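Local coordinates for protein glutaconate CoA-transferase subunit A (Acidaminococcus fermentans, PDB 1POI) that transfers coenzyme A from acetyl-CoA to glutaconate or (R)-2-hydroxyglutarate in the fermentation of glutamate, at residues K30-V35 against W57-G62; A68-Y73 against W133-E138; I177-A182 against V188-G193. One frame throughout, in Å; residues are numbered along the deposited sequence.

Contact 1: residues K30-V35 against W57-G62; sequences KPYAAV and WDMLIG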
loop_
_atom_site.group_PDB
_atom_site.type_symbol
_atom_site.label_atom_id
_atom_site.label_comp_id
_atom_site.label_asym_id
_atom_site.label_seq_id
_atom_site.Cartn_x
_atom_site.Cartn_y
_atom_site.Cartn_z
ATOM N N LYS A 30 21.274 2.735 14.107
ATOM C CA LYS A 30 22.397 2.070 14.776
ATOM C C LYS A 30 21.867 1.003 15.777
ATOM O O LYS A 30 20.872 1.223 16.475
ATOM C CB LYS A 30 23.208 3.105 15.551
ATOM C CG LYS A 30 24.642 3.250 15.119
ATOM C CD LYS A 30 24.751 4.015 13.849
ATOM C CE LYS A 30 26.185 4.070 13.413
ATOM N NZ LYS A 30 26.694 2.675 13.198
ATOM N N PRO A 31 22.532 -0.153 15.891
ATOM C CA PRO A 31 21.993 -1.132 16.845
ATOM C C PRO A 31 22.375 -0.843 18.321
ATOM O O PRO A 31 23.219 -1.539 18.916
ATOM C CB PRO A 31 22.584 -2.440 16.330
ATOM C CG PRO A 31 23.953 -1.986 15.855
ATOM C CD PRO A 31 23.635 -0.725 15.095
ATOM N N TYR A 32 21.703 0.136 18.929
ATOM C CA TYR A 32 21.976 0.521 20.321
ATOM C C TYR A 32 21.596 -0.474 21.417
ATOM O O TYR A 32 22.416 -0.754 22.284
ATOM C CB TYR A 32 21.389 1.902 20.641
ATOM C CG TYR A 32 22.312 3.027 20.243
ATOM C CD1 TYR A 32 23.400 3.350 21.024
ATOM C CD2 TYR A 32 22.130 3.726 19.061
ATOM C CE1 TYR A 32 24.286 4.320 20.640
ATOM C CE2 TYR A 32 23.019 4.698 18.674
ATOM C CZ TYR A 32 24.095 4.985 19.470
ATOM O OH TYR A 32 25.030 5.908 19.078
ATOM N N ALA A 33 20.384 -1.026 21.395
ATOM C CA ALA A 33 20.007 -1.980 22.447
ATOM C C ALA A 33 21.103 -3.025 22.616
ATOM O O ALA A 33 21.584 -3.258 23.725
ATOM C CB ALA A 33 18.691 -2.658 22.127
ATOM N N ALA A 34 21.563 -3.548 21.478
ATOM C CA ALA A 34 22.608 -4.563 21.407
ATOM C C ALA A 34 23.934 -4.045 21.931
ATOM O O ALA A 34 24.561 -4.697 22.758
ATOM C CB ALA A 34 22.778 -5.043 19.978
ATOM N N VAL A 35 24.393 -2.905 21.430
ATOM C CA VAL A 35 25.659 -2.369 21.897
ATOM C C VAL A 35 25.636 -2.232 23.415
ATOM O O VAL A 35 26.673 -2.268 24.078
ATOM C CB VAL A 35 25.989 -1.046 21.211
ATOM C CG1 VAL A 35 27.081 -0.281 21.972
ATOM C CG2 VAL A 35 26.460 -1.331 19.820
ATOM N N TRP A 57 30.327 3.004 18.425
ATOM C CA TRP A 57 31.727 2.670 18.576
ATOM C C TRP A 57 32.392 3.529 19.632
ATOM O O TRP A 57 33.424 3.149 20.183
ATOM C CB TRP A 57 32.473 2.764 17.249
ATOM C CG TRP A 57 32.242 1.551 16.406
ATOM C CD1 TRP A 57 31.297 1.397 15.428
ATOM C CD2 TRP A 57 32.896 0.278 16.535
ATOM N NE1 TRP A 57 31.312 0.109 14.954
ATOM C CE2 TRP A 57 32.284 -0.602 15.611
ATOM C CE3 TRP A 57 33.938 -0.202 17.347
ATOM C CZ2 TRP A 57 32.678 -1.948 15.474
ATOM C CZ3 TRP A 57 34.326 -1.530 17.212
ATOM C CH2 TRP A 57 33.697 -2.390 16.278
ATOM N N ASP A 58 31.805 4.678 19.940
ATOM C CA ASP A 58 32.389 5.533 20.964
ATOM C C ASP A 58 32.228 4.865 22.301
ATOM O O ASP A 58 33.159 4.805 23.095
ATOM C CB ASP A 58 31.713 6.882 21.032
ATOM C CG ASP A 58 32.596 7.926 21.657
ATOM O OD1 ASP A 58 33.730 8.073 21.165
ATOM O OD2 ASP A 58 32.168 8.606 22.623
ATOM N N MET A 59 31.044 4.345 22.558
ATOM C CA MET A 59 30.814 3.697 23.822
ATOM C C MET A 59 31.743 2.501 24.028
ATOM O O MET A 59 32.358 2.381 25.088
ATOM C CB MET A 59 29.344 3.356 23.971
ATOM C CG MET A 59 28.478 4.613 24.044
ATOM S SD MET A 59 26.774 4.185 24.343
ATOM C CE MET A 59 26.791 3.901 26.052
ATOM N N LEU A 60 31.925 1.680 22.993
ATOM C CA LEU A 60 32.812 0.517 23.070
ATOM C C LEU A 60 34.255 0.964 23.336
ATOM O O LEU A 60 34.910 0.451 24.243
ATOM C CB LEU A 60 32.755 -0.299 21.772
ATOM C CG LEU A 60 31.421 -0.972 21.425
ATOM C CD1 LEU A 60 31.483 -1.626 20.043
ATOM C CD2 LEU A 60 31.039 -1.976 22.511
ATOM N N ILE A 61 34.742 1.931 22.563
ATOM C CA ILE A 61 36.101 2.440 22.729
ATOM C C ILE A 61 36.330 2.982 24.145
ATOM O O ILE A 61 37.222 2.511 24.855
ATOM C CB ILE A 61 36.400 3.549 21.718
ATOM C CG1 ILE A 61 36.371 2.992 20.302
ATOM C CG2 ILE A 61 37.737 4.182 22.010
ATOM C CD1 ILE A 61 36.530 4.051 19.257
ATOM N N GLY A 62 35.517 3.959 24.546
ATOM C CA GLY A 62 35.621 4.553 25.865
ATOM C C GLY A 62 35.571 3.531 26.981
ATOM O O GLY A 62 36.192 3.732 28.019
#

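Contact 2: residues A68-Y73 against W133-E138; sequences AYINCY and WGISKE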
loop_
_atom_site.group_PDB
_atom_site.type_symbol
_atom_site.label_atom_id
_atom_site.label_comp_id
_atom_site.label_asym_id
_atom_site.label_seq_id
_atom_site.Cartn_x
_atom_site.Cartn_y
_atom_site.Cartn_z
ATOM N N ALA A 68 41.648 -3.274 18.198
ATOM C CA ALA A 68 42.062 -2.557 17.001
ATOM C C ALA A 68 40.773 -2.052 16.366
ATOM O O ALA A 68 39.752 -2.766 16.351
ATOM C CB ALA A 68 42.783 -3.487 16.054
ATOM N N TYR A 69 40.817 -0.835 15.845
ATOM C CA TYR A 69 39.651 -0.206 15.243
ATOM C C TYR A 69 40.033 0.298 13.856
ATOM O O TYR A 69 41.039 1.013 13.711
ATOM C CB TYR A 69 39.234 0.950 16.153
ATOM C CG TYR A 69 38.095 1.804 15.678
ATOM C CD1 TYR A 69 36.806 1.275 15.501
ATOM C CD2 TYR A 69 38.296 3.164 15.432
ATOM C CE1 TYR A 69 35.748 2.094 15.092
ATOM C CE2 TYR A 69 37.259 3.980 15.030
ATOM C CZ TYR A 69 35.990 3.450 14.861
ATOM O OH TYR A 69 34.978 4.297 14.479
ATOM N N ILE A 70 39.278 -0.136 12.838
ATOM C CA ILE A 70 39.543 0.253 11.446
ATOM C C ILE A 70 38.621 1.450 11.200
ATOM O O ILE A 70 37.396 1.322 11.164
ATOM C CB ILE A 70 39.286 -0.940 10.423
ATOM C CG1 ILE A 70 39.880 -2.271 10.939
ATOM C CG2 ILE A 70 39.922 -0.625 9.064
ATOM C CD1 ILE A 70 41.354 -2.229 11.303
ATOM N N ASN A 71 39.225 2.591 10.931
ATOM C CA ASN A 71 38.478 3.827 10.833
ATOM C C ASN A 71 38.431 4.655 9.552
ATOM O O ASN A 71 39.444 4.819 8.833
ATOM C CB ASN A 71 38.976 4.729 11.968
ATOM C CG ASN A 71 38.123 5.939 12.162
ATOM O OD1 ASN A 71 37.019 5.841 12.710
ATOM N ND2 ASN A 71 38.608 7.091 11.699
ATOM N N CYS A 72 37.254 5.255 9.340
ATOM C CA CYS A 72 37.009 6.149 8.200
ATOM C C CYS A 72 36.360 7.456 8.672
ATOM O O CYS A 72 36.736 8.527 8.196
ATOM C CB CYS A 72 36.168 5.486 7.104
ATOM S SG CYS A 72 34.480 5.010 7.540
ATOM N N TYR A 73 35.489 7.365 9.682
ATOM C CA TYR A 73 34.774 8.512 10.232
ATOM C C TYR A 73 34.053 8.129 11.530
ATOM O O TYR A 73 33.351 7.100 11.574
ATOM C CB TYR A 73 33.754 9.000 9.179
ATOM C CG TYR A 73 32.784 10.064 9.641
ATOM C CD1 TYR A 73 31.582 9.716 10.263
ATOM C CD2 TYR A 73 33.090 11.414 9.499
ATOM C CE1 TYR A 73 30.704 10.683 10.747
ATOM C CE2 TYR A 73 32.226 12.395 9.974
ATOM C CZ TYR A 73 31.035 12.021 10.602
ATOM O OH TYR A 73 30.202 13.001 11.107
ATOM N N TRP A 133 50.646 4.370 7.782
ATOM C CA TRP A 133 49.918 3.226 8.343
ATOM C C TRP A 133 49.610 3.557 9.794
ATOM O O TRP A 133 50.468 4.037 10.536
ATOM C CB TRP A 133 50.743 1.948 8.316
ATOM C CG TRP A 133 50.946 1.363 6.973
ATOM C CD1 TRP A 133 51.107 2.033 5.798
ATOM C CD2 TRP A 133 51.089 -0.030 6.668
ATOM N NE1 TRP A 133 51.351 1.141 4.779
ATOM C CE2 TRP A 133 51.347 -0.133 5.290
ATOM C CE3 TRP A 133 51.029 -1.203 7.436
ATOM C CZ2 TRP A 133 51.549 -1.360 4.658
ATOM C CZ3 TRP A 133 51.232 -2.421 6.809
ATOM C CH2 TRP A 133 51.486 -2.489 5.437
ATOM N N GLY A 134 48.378 3.306 10.192
ATOM C CA GLY A 134 47.979 3.577 11.561
ATOM C C GLY A 134 48.553 2.474 12.416
ATOM O O GLY A 134 49.168 2.722 13.442
ATOM N N ILE A 135 48.308 1.242 11.984
ATOM C CA ILE A 135 48.814 0.049 12.649
ATOM C C ILE A 135 49.972 -0.399 11.772
ATOM O O ILE A 135 49.790 -0.689 10.595
ATOM C CB ILE A 135 47.751 -1.051 12.689
ATOM C CG1 ILE A 135 46.393 -0.417 13.013
ATOM C CG2 ILE A 135 48.157 -2.110 13.719
ATOM C CD1 ILE A 135 45.229 -1.377 13.105
ATOM N N SER A 136 51.178 -0.314 12.304
ATOM C CA SER A 136 52.366 -0.702 11.561
ATOM C C SER A 136 52.408 -2.208 11.231
ATOM O O SER A 136 51.734 -3.037 11.869
ATOM C CB SER A 136 53.599 -0.327 12.365
ATOM O OG SER A 136 53.601 -1.030 13.601
ATOM N N LYS A 137 53.218 -2.555 10.236
ATOM C CA LYS A 137 53.374 -3.945 9.837
ATOM C C LYS A 137 53.849 -4.703 11.070
ATOM O O LYS A 137 53.367 -5.794 11.352
ATOM C CB LYS A 137 54.381 -4.058 8.673
ATOM C CG LYS A 137 55.032 -5.430 8.500
ATOM C CD LYS A 137 54.038 -6.521 8.174
ATOM C CE LYS A 137 53.650 -6.442 6.730
ATOM N NZ LYS A 137 54.829 -6.566 5.851
ATOM N N GLU A 138 54.708 -4.055 11.853
ATOM C CA GLU A 138 55.256 -4.641 13.069
ATOM C C GLU A 138 54.183 -4.956 14.096
ATOM O O GLU A 138 54.185 -6.029 14.696
ATOM C CB GLU A 138 56.335 -3.739 13.671
ATOM C CG GLU A 138 57.003 -4.336 14.905
ATOM C CD GLU A 138 58.211 -3.534 15.397
ATOM O OE1 GLU A 138 59.035 -3.103 14.550
ATOM O OE2 GLU A 138 58.343 -3.358 16.634
#

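Contact 3: residues I177-A182 against V188-G193; sequences IHAQQA and VRIWGG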
loop_
_atom_site.group_PDB
_atom_site.type_symbol
_atom_site.label_atom_id
_atom_site.label_comp_id
_atom_site.label_asym_id
_atom_site.label_seq_id
_atom_site.Cartn_x
_atom_site.Cartn_y
_atom_site.Cartn_z
ATOM N N ILE A 177 22.804 -5.849 13.242
ATOM C CA ILE A 177 22.012 -4.821 12.553
ATOM C C ILE A 177 20.583 -4.648 13.134
ATOM O O ILE A 177 19.994 -5.589 13.699
ATOM C CB ILE A 177 21.913 -5.096 11.005
ATOM C CG1 ILE A 177 20.977 -6.266 10.719
ATOM C CG2 ILE A 177 23.284 -5.343 10.398
ATOM C CD1 ILE A 177 20.987 -6.667 9.262
ATOM N N HIS A 178 20.023 -3.448 12.987
ATOM C CA HIS A 178 18.683 -3.190 13.502
ATOM C C HIS A 178 17.676 -2.957 12.366
ATOM O O HIS A 178 17.878 -2.098 11.519
ATOM C CB HIS A 178 18.701 -1.981 14.440
ATOM C CG HIS A 178 17.405 -1.775 15.147
ATOM N ND1 HIS A 178 16.964 -2.628 16.130
ATOM C CD2 HIS A 178 16.388 -0.922 14.907
ATOM C CE1 HIS A 178 15.721 -2.325 16.453
ATOM N NE2 HIS A 178 15.349 -1.291 15.723
ATOM N N ALA A 179 16.572 -3.682 12.368
ATOM C CA ALA A 179 15.607 -3.532 11.298
ATOM C C ALA A 179 14.193 -3.333 11.829
ATOM O O ALA A 179 13.927 -3.601 13.006
ATOM C CB ALA A 179 15.667 -4.747 10.423
ATOM N N GLN A 180 13.271 -2.910 10.960
ATOM C CA GLN A 180 11.895 -2.666 11.382
ATOM C C GLN A 180 11.049 -3.905 11.558
ATOM O O GLN A 180 10.181 -3.934 12.427
ATOM C CB GLN A 180 11.188 -1.680 10.465
ATOM C CG GLN A 180 11.780 -0.291 10.500
ATOM C CD GLN A 180 12.966 -0.189 9.599
ATOM O OE1 GLN A 180 13.448 -1.195 9.091
ATOM N NE2 GLN A 180 13.404 1.015 9.324
ATOM N N GLN A 181 11.278 -4.927 10.745
ATOM C CA GLN A 181 10.501 -6.171 10.871
ATOM C C GLN A 181 11.354 -7.390 10.512
ATOM O O GLN A 181 12.261 -7.306 9.658
ATOM C CB GLN A 181 9.274 -6.152 9.949
ATOM C CG GLN A 181 8.373 -4.940 10.063
ATOM C CD GLN A 181 7.388 -4.878 8.929
ATOM O OE1 GLN A 181 7.761 -4.562 7.796
ATOM N NE2 GLN A 181 6.130 -5.203 9.210
ATOM N N ALA A 182 11.045 -8.513 11.146
ATOM C CA ALA A 182 11.756 -9.760 10.914
ATOM C C ALA A 182 10.818 -10.899 11.268
ATOM O O ALA A 182 9.823 -10.693 11.964
ATOM C CB ALA A 182 13.010 -9.822 11.755
ATOM N N VAL A 188 14.423 -10.722 7.129
ATOM C CA VAL A 188 14.539 -9.334 7.564
ATOM C C VAL A 188 14.096 -8.270 6.562
ATOM O O VAL A 188 14.509 -8.290 5.395
ATOM C CB VAL A 188 15.995 -9.049 7.963
ATOM C CG1 VAL A 188 16.221 -7.581 8.254
ATOM C CG2 VAL A 188 16.356 -9.905 9.150
ATOM N N ARG A 189 13.311 -7.312 7.066
ATOM C CA ARG A 189 12.775 -6.184 6.299
ATOM C C ARG A 189 13.337 -4.873 6.854
ATOM O O ARG A 189 13.037 -4.516 7.990
ATOM C CB ARG A 189 11.251 -6.121 6.456
ATOM C CG ARG A 189 10.446 -6.356 5.195
ATOM C CD ARG A 189 8.954 -6.410 5.518
ATOM N NE ARG A 189 8.214 -7.264 4.584
ATOM C CZ ARG A 189 6.885 -7.310 4.481
ATOM N NH1 ARG A 189 6.112 -6.540 5.243
ATOM N NH2 ARG A 189 6.316 -8.183 3.656
ATOM N N ILE A 190 14.168 -4.192 6.071
ATOM C CA ILE A 190 14.726 -2.899 6.442
ATOM C C ILE A 190 14.125 -1.797 5.515
ATOM O O ILE A 190 14.480 -1.728 4.329
ATOM C CB ILE A 190 16.239 -2.852 6.207
ATOM C CG1 ILE A 190 16.964 -3.905 7.051
ATOM C CG2 ILE A 190 16.768 -1.435 6.479
ATOM C CD1 ILE A 190 18.485 -3.905 6.800
ATOM N N TRP A 191 13.219 -0.961 6.028
ATOM C CA TRP A 191 12.642 0.127 5.233
ATOM C C TRP A 191 13.690 1.262 5.031
ATOM O O TRP A 191 14.461 1.573 5.938
ATOM C CB TRP A 191 11.457 0.718 5.954
ATOM C CG TRP A 191 10.480 -0.252 6.529
ATOM C CD1 TRP A 191 10.287 -1.559 6.174
ATOM C CD2 TRP A 191 9.514 0.033 7.548
ATOM N NE1 TRP A 191 9.247 -2.106 6.908
ATOM C CE2 TRP A 191 8.756 -1.149 7.757
ATOM C CE3 TRP A 191 9.215 1.166 8.303
ATOM C CZ2 TRP A 191 7.717 -1.221 8.687
ATOM C CZ3 TRP A 191 8.189 1.089 9.228
ATOM C CH2 TRP A 191 7.448 -0.099 9.413
ATOM N N GLY A 192 13.706 1.892 3.864
ATOM C CA GLY A 192 14.673 2.947 3.645
ATOM C C GLY A 192 16.034 2.382 3.300
ATOM O O GLY A 192 16.158 1.188 3.119
ATOM N N GLY A 193 17.040 3.238 3.139
ATOM C CA GLY A 193 18.374 2.772 2.813
ATOM C C GLY A 193 18.904 1.765 3.822
ATOM O O GLY A 193 18.597 1.828 5.007
#

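Contact 1: residues K30-V35 against W57-G62
Next to the apolar pairs Tyr32–Met59 and Val35–Leu60, Lys30 NZ is gripped from several sides: Asp56, just ahead of residues 57-62, gives a salt bridge, Gly23 O a hydrogen bond and Gly24 O a weak one. The lysine thus ties the start of one segment to the approach of the other. Behind it the chain bends through an inverse gamma turn centred on Pro31, with Tyr32 N bonded to Lys30 O at 2.8 Å. Pro31 is also the N-cap, and the bond from Val35 N to Pro31 O, 3.1 Å, opens the helix. From its first turn two side chains reach helix 55-62. Tyr32 offers a ring edge: Met59 SD lies near the ring plane, 4.5 Å from Tyr32 CE1, and not over a face. Three residues on, Val35 CG1 meets Leu60 CD2 at 4.3 Å, methyl against methyl. These two helices belong to successive beta-alpha-beta crossovers of the Rossmann-like parallel sheet, and they lie side by side over strand 19-22, where Val35 and Trp57 both touch Leu22. Their backbones come nearest at Val35 CA and Leu60 CA, 7.8 Å apart. Val35 has CG1 anti to the backbone N (chi1 163°), which sends that methyl across to Leu60. The two methyls of Leu60 divide the work: CD2 faces Val35, while CD1 sits 3.9 Å above the plane of the Trp57 ring, toward its rim. Met59 also packs on Phe276, Cys277 and Val281 of helix 270-282.

Contact 2: residues A68-Y73 against W133-E138
Ile135 and Ile70 meet through their CD1 methyls, each placed by its own outer torsion. In Ile135, CD1 lies anti to CA (chi2 -179°), which stretches the branch to its full length toward the strand; in Ile70 the chain folds back at chi2 (-54°), and its CD1 swings nearer the loop although the side chain does not set out toward it. The two methyls end 4.4 Å apart. Ala68 CB, two residues earlier and on the same side of the strand, points at Ile135 and lies 4.4 Å from the same CD1. One methyl therefore faces two strand residues, and the contact is entirely apolar. It is a light touch between separated backbones: Ala68 CA and Ile135 CA are 8.4 Å apart, and Ile70 CA and Gly134 CA 9.1 Å. The loop has its own anchors. Both carboxylate oxygens of Glu98 are used, OE1 by Gly134 N and OE2 by Ile135 N, while Ile135 O lies in the plane of the Trp133 ring at its edge, 3.4 Å from Trp133 CE3. Just beyond, Ser136 is the N-cap of helix 137-141, its OG taking a hydrogen bond from Val139 N. Strand 66-71 runs inside the parallel sheet of this Rossmann-like fold, between strands 46-49 and 96-99, with Ile70 also packed on Ile105 of helix 102-114. Tyr69 turns from the Ile135 side to meet Trp57 of helix 55-62, and the backbone of Cys72 bonds to another chain of the assembly.

Contact 3: residues I177-A182 against V188-G193
Two successive glutamines hold Trp191, Gln180 over one face and Gln181 at the edge. The Gln180 amide and the indole are stacked, their planes 14° apart, and Gln180 CB sits 3.7 Å from the centroid of the Trp191 six-membered ring, a CH-pi contact. The Gln180 chain, bent at chi2 (83°), brings OE1 back to accept Trp191 N at 3.1 Å, the donor standing above the carbonyl plane. Gln181 OE1 accepts Trp191 NE1 at 3.0 Å; the oxygen lies close to the indole plane, while NE1 stands above the Gln181 carbonyl plane. Replacing Trp191 by an alanine is likely to leave Gln181 OE1 without its indole donor and Gln180 without the ring it stacks on. These side chains are set by a short antiparallel hairpin. Arg189 N bonds to Gln181 O at 2.8 Å, while Arg189 O receives Gln181 N at 3.3 Å and, weakly, Gln180 N; two residues facing one make a classic beta bulge. Ala179 CB packs at 3.6 Å on Val188 CG1 and at 3.7 Å on Ile190 CG1. Farther out, Tyr250 O holds Gln180 NE2, and Arg189 NE bonds to Asn227 OD1. Gln181 OE1 also lies at the edge of the Arg189 guanidinium, whose charge may polarise it; its NE1 bond and the Gln180 stack would together fix the indole's rotation, while the Trp191 N bond holds the backbone.

How the contacts relate
The centre of contact 1 is about 8 Å from that of the chain, nearer than the other two. Contact 2 is buried as well; contact 3 is mostly buried, but Arg189 and Trp191 are partly exposed. Contacts 2 and 3 reach the main parallel sheet on opposite sides of the chain's centre, their nearest atoms about 15 Å apart. Contact 1 links them: its helix 55-62 leads into strand 66-71, where Ile61 CD1 meets Tyr69 CE2 at 4.3 Å, and Pro31 CA packs on His178 CB of contact 3 at 4.2 Å. Contacts 1 and 2 join their segments through apolar side chains, whereas contact 3, a hairpin near in sequence, uses backbone and amide hydrogen bonds.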